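Local coordinates for peptide ABC transporter, peptide-binding protein (PDB 2D5W) that binds oligopeptides as a solute-binding protein of the family 5 type and probably hands them to an ABC transporter for uptake, at residues F47-S51 / W593-Y598; W468-L472 / Y568-Y572. All coordinates share one frame. Numbering follows the deposited sequence.

Contact 1: residues F47-S51 / W593-Y598; sequences FNADS and WDQAKY
The ring of Y598 carries A49 on one of its faces, A49 CB lying 4.0 Å from the ring centroid and 19° off the normal: a CH-pi contact. It joins the type I beta turn N48-S51, in the loop between strands 45-47 and 53-55, to the C-terminal loop of this periplasmic binding-protein fold. The turn is closed by S51 N to N48 O at 2.9 Å, with A49 at phi/psi -64/-22 and D50 at -89/12. N48, chi1 p, accepts a weak bond from D50 N at its OD1, which is also bonded to Q52 N. In 593-598, W593 is extended (-133/152), and the chain then winds into a 3-10 segment, Y598 N bonding to Q595 O at 3.0 Å. The nearest CA atoms are those of A49 and Y598, 7.7 Å apart; side chains span most of the gap, with A49 O also 3.2 Å from Y598 CE1. W593 (chi1 m, chi2 87°) reaches the turn obliquely with its six-membered ring: CH2 is 3.9 Å from N48 CB, CE3 4.0 Å from A49 CB and CZ3 3.5 Å from D50 OD1. Its NE1 bonds to E581, and W577 meets the indole edge-to-face. D50, chi1 m, starts out sideways, yet its carboxylate reaches the Y598 ring edge (Y598 chi1 m), where the phenol OH donates a hydrogen bond to D50 OD2 at 2.6 Å.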
# COMPACT_ATOMS: atom_id res chain seq x y z
N PHE A 47 6.63 13.54 -5.57
CA PHE A 47 7.93 12.93 -5.28
C PHE A 47 8.34 12.25 -6.59
O PHE A 47 7.68 11.31 -7.04
CB PHE A 47 7.81 11.91 -4.14
CG PHE A 47 9.12 11.61 -3.46
CD1 PHE A 47 9.68 10.33 -3.52
CD2 PHE A 47 9.80 12.59 -2.75
CE1 PHE A 47 10.88 10.04 -2.88
CE2 PHE A 47 11.00 12.32 -2.11
CZ PHE A 47 11.55 11.04 -2.18
N ASN A 48 9.41 12.73 -7.21
CA ASN A 48 9.83 12.19 -8.49
C ASN A 48 10.73 10.96 -8.48
O ASN A 48 11.08 10.44 -7.42
CB ASN A 48 10.46 13.30 -9.35
CG ASN A 48 11.77 13.83 -8.79
OD1 ASN A 48 12.50 13.11 -8.11
ND2 ASN A 48 12.07 15.09 -9.09
N ALA A 49 11.09 10.50 -9.67
CA ALA A 49 11.92 9.31 -9.83
C ALA A 49 13.32 9.47 -9.24
O ALA A 49 13.98 8.48 -8.94
CB ALA A 49 12.01 8.93 -11.30
N ASP A 50 13.76 10.71 -9.09
CA ASP A 50 15.07 11.00 -8.52
C ASP A 50 14.97 11.13 -7.00
O ASP A 50 15.91 11.58 -6.34
CB ASP A 50 15.63 12.30 -9.11
CG ASP A 50 16.14 12.12 -10.53
OD1 ASP A 50 16.19 13.13 -11.27
OD2 ASP A 50 16.51 10.99 -10.90
N SER A 51 13.83 10.73 -6.46
CA SER A 51 13.58 10.78 -5.02
C SER A 51 13.66 12.19 -4.46
O SER A 51 14.27 12.43 -3.41
CB SER A 51 14.56 9.86 -4.28
OG SER A 51 14.40 8.52 -4.70
N TRP A 593 12.60 11.66 -18.84
CA TRP A 593 13.10 10.66 -17.91
C TRP A 593 13.50 9.40 -18.67
O TRP A 593 12.96 9.13 -19.75
CB TRP A 593 12.01 10.29 -16.89
CG TRP A 593 11.46 11.47 -16.16
CD1 TRP A 593 10.42 12.27 -16.55
CD2 TRP A 593 11.95 12.02 -14.93
NE1 TRP A 593 10.25 13.29 -15.65
CE2 TRP A 593 11.17 13.17 -14.65
CE3 TRP A 593 12.98 11.67 -14.05
CZ2 TRP A 593 11.39 13.96 -13.52
CZ3 TRP A 593 13.20 12.46 -12.92
CH2 TRP A 593 12.40 13.59 -12.67
N ASP A 594 14.45 8.65 -18.14
CA ASP A 594 14.86 7.40 -18.75
C ASP A 594 14.85 6.33 -17.68
O ASP A 594 15.45 6.50 -16.61
CB ASP A 594 16.26 7.48 -19.36
CG ASP A 594 16.62 6.21 -20.12
OD1 ASP A 594 16.10 6.02 -21.24
OD2 ASP A 594 17.40 5.40 -19.59
N GLN A 595 14.18 5.23 -17.97
CA GLN A 595 14.03 4.14 -17.02
C GLN A 595 15.31 3.41 -16.60
O GLN A 595 15.41 2.95 -15.46
CB GLN A 595 13.05 3.11 -17.60
CG GLN A 595 12.71 1.99 -16.64
CD GLN A 595 12.00 2.48 -15.40
OE1 GLN A 595 10.80 2.74 -15.42
NE2 GLN A 595 12.75 2.63 -14.32
N ALA A 596 16.28 3.32 -17.50
CA ALA A 596 17.52 2.61 -17.22
C ALA A 596 18.19 2.84 -15.86
O ALA A 596 18.44 1.89 -15.12
CB ALA A 596 18.53 2.88 -18.33
N LYS A 597 18.46 4.10 -15.53
CA LYS A 597 19.14 4.43 -14.28
C LYS A 597 18.41 4.05 -12.99
O LYS A 597 19.03 4.00 -11.92
CB LYS A 597 19.47 5.92 -14.24
CG LYS A 597 18.26 6.83 -14.15
CD LYS A 597 18.67 8.30 -14.13
CE LYS A 597 19.24 8.74 -15.47
NZ LYS A 597 18.23 8.61 -16.56
N TYR A 598 17.11 3.77 -13.08
CA TYR A 598 16.34 3.41 -11.89
C TYR A 598 16.02 1.92 -11.84
O TYR A 598 15.47 1.44 -10.85
CB TYR A 598 15.02 4.19 -11.86
CG TYR A 598 15.17 5.66 -12.14
CD1 TYR A 598 15.77 6.51 -11.21
CD2 TYR A 598 14.71 6.21 -13.33
CE1 TYR A 598 15.92 7.87 -11.47
CE2 TYR A 598 14.85 7.56 -13.60
CZ TYR A 598 15.45 8.39 -12.67
OH TYR A 598 15.60 9.72 -12.97

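Contact 2: residues W468-L472 / Y568-Y572; sequences WVSNL and YSGGY
This is loop-to-loop packing at the peptide site, where the chain running on from strand 463-469 meets the loop 568-572. W468 and V469 pair antiparallel with the bound peptide, extending the sheet. Y568-G571 is a type II beta turn, G571 N to Y568 O 2.7 Å, with S569 at phi/psi -58/136 and G570 at 69/14; G571 follows at 93/-54, where a side chain would strike the preceding carbonyl. N471 and Y572 approach to 4.6 Å between CA atoms. N471 CB lies over the Y572 ring (4.3 Å to the centroid), and N471 CA makes a CA-H...O contact with G571 O at 3.2 Å. L472 (chi1 m, chi2 t) covers Y568, its CG 3.6 Å from the ring centroid. One water links N471 O (2.8 Å) to Y568 OH (2.7 Å); another accepts from L472 N and donates to G571 O, both 2.8 Å. With CH-pi packing and water bridging the segments, Y572 is left to hydrogen-bond the peptide backbone through OH and a basic peptide side chain to meet its ring (cation-pi).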
# COMPACT_ATOMS: atom_id res chain seq x y z
N TRP A 468 3.29 -5.85 1.03
CA TRP A 468 3.10 -4.46 1.44
C TRP A 468 4.05 -3.66 0.56
O TRP A 468 5.22 -4.03 0.41
CB TRP A 468 3.51 -4.22 2.89
CG TRP A 468 2.55 -4.71 3.93
CD1 TRP A 468 2.79 -5.67 4.86
CD2 TRP A 468 1.23 -4.22 4.18
NE1 TRP A 468 1.71 -5.81 5.68
CE2 TRP A 468 0.73 -4.94 5.29
CE3 TRP A 468 0.41 -3.25 3.58
CZ2 TRP A 468 -0.55 -4.72 5.81
CZ3 TRP A 468 -0.86 -3.03 4.10
CH2 TRP A 468 -1.33 -3.76 5.21
N VAL A 469 3.54 -2.57 -0.01
CA VAL A 469 4.36 -1.67 -0.82
C VAL A 469 4.51 -0.45 0.09
O VAL A 469 3.52 0.17 0.48
CB VAL A 469 3.64 -1.24 -2.11
CG1 VAL A 469 4.54 -0.32 -2.92
CG2 VAL A 469 3.25 -2.47 -2.92
N SER A 470 5.75 -0.11 0.43
CA SER A 470 6.00 1.00 1.33
C SER A 470 6.66 2.22 0.71
O SER A 470 7.31 2.13 -0.33
CB SER A 470 6.88 0.54 2.49
OG SER A 470 6.29 -0.53 3.22
N ASN A 471 6.45 3.36 1.35
CA ASN A 471 7.09 4.60 0.94
C ASN A 471 8.22 4.84 1.94
O ASN A 471 8.51 3.96 2.77
CB ASN A 471 6.10 5.78 0.94
CG ASN A 471 5.40 5.95 2.26
OD1 ASN A 471 5.94 5.66 3.32
ND2 ASN A 471 4.17 6.46 2.21
N LEU A 472 8.86 6.00 1.89
CA LEU A 472 9.97 6.30 2.79
C LEU A 472 9.56 6.75 4.19
O LEU A 472 10.41 7.03 5.03
CB LEU A 472 10.88 7.35 2.15
CG LEU A 472 11.83 6.79 1.09
CD1 LEU A 472 12.44 7.91 0.27
CD2 LEU A 472 12.91 5.96 1.77
N TYR A 568 10.94 4.67 -5.19
CA TYR A 568 9.97 5.47 -4.46
C TYR A 568 9.25 6.56 -5.25
O TYR A 568 8.69 7.48 -4.66
CB TYR A 568 10.64 6.07 -3.22
CG TYR A 568 11.09 5.05 -2.20
CD1 TYR A 568 12.44 4.76 -2.01
CD2 TYR A 568 10.15 4.37 -1.41
CE1 TYR A 568 12.85 3.84 -1.05
CE2 TYR A 568 10.56 3.45 -0.44
CZ TYR A 568 11.91 3.19 -0.27
OH TYR A 568 12.32 2.31 0.71
N SER A 569 9.27 6.47 -6.58
CA SER A 569 8.59 7.48 -7.39
C SER A 569 7.11 7.53 -6.99
O SER A 569 6.48 6.49 -6.82
CB SER A 569 8.73 7.16 -8.88
OG SER A 569 8.22 5.87 -9.19
N GLY A 570 6.58 8.74 -6.84
CA GLY A 570 5.19 8.88 -6.44
C GLY A 570 5.00 8.44 -5.00
O GLY A 570 3.87 8.24 -4.54
N GLY A 571 6.11 8.28 -4.29
CA GLY A 571 6.07 7.86 -2.90
C GLY A 571 6.20 6.35 -2.73
O GLY A 571 7.08 5.88 -2.01
N TYR A 572 5.34 5.60 -3.42
CA TYR A 572 5.32 4.14 -3.31
C TYR A 572 6.07 3.37 -4.39
O TYR A 572 6.05 2.14 -4.40
CB TYR A 572 3.87 3.67 -3.27
CG TYR A 572 3.14 4.10 -2.03
CD1 TYR A 572 3.35 3.44 -0.81
CD2 TYR A 572 2.25 5.17 -2.06
CE1 TYR A 572 2.67 3.84 0.34
CE2 TYR A 572 1.57 5.57 -0.91
CZ TYR A 572 1.79 4.90 0.28
OH TYR A 572 1.11 5.29 1.42
O HOH W 1 10.65 2.09 2.80
O HOH W 2 8.67 7.56 -0.40

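Contact 2 is the more central, its centre about 8 Å from the centre of the chain, and borders the bound peptide; the centre of contact 1 is about 20 Å from it, and that contact includes an exposed residue. Both set a beta turn against another part of the chain and use CH-pi contacts over tyrosine rings. Contact 1 adds a direct tyrosine-carboxylate bond at the exposed D50, whereas polar bridging between the segments of contact 2 passes through water. The two adjoin, their centres about 13 Å apart: F47 O and G570 N, 2.8 Å apart, probably hydrogen-bond. F47 CD1 packs 3.2 Å from Y568 O. Along the chain, contact 2 is nested within the loop closed by contact 1.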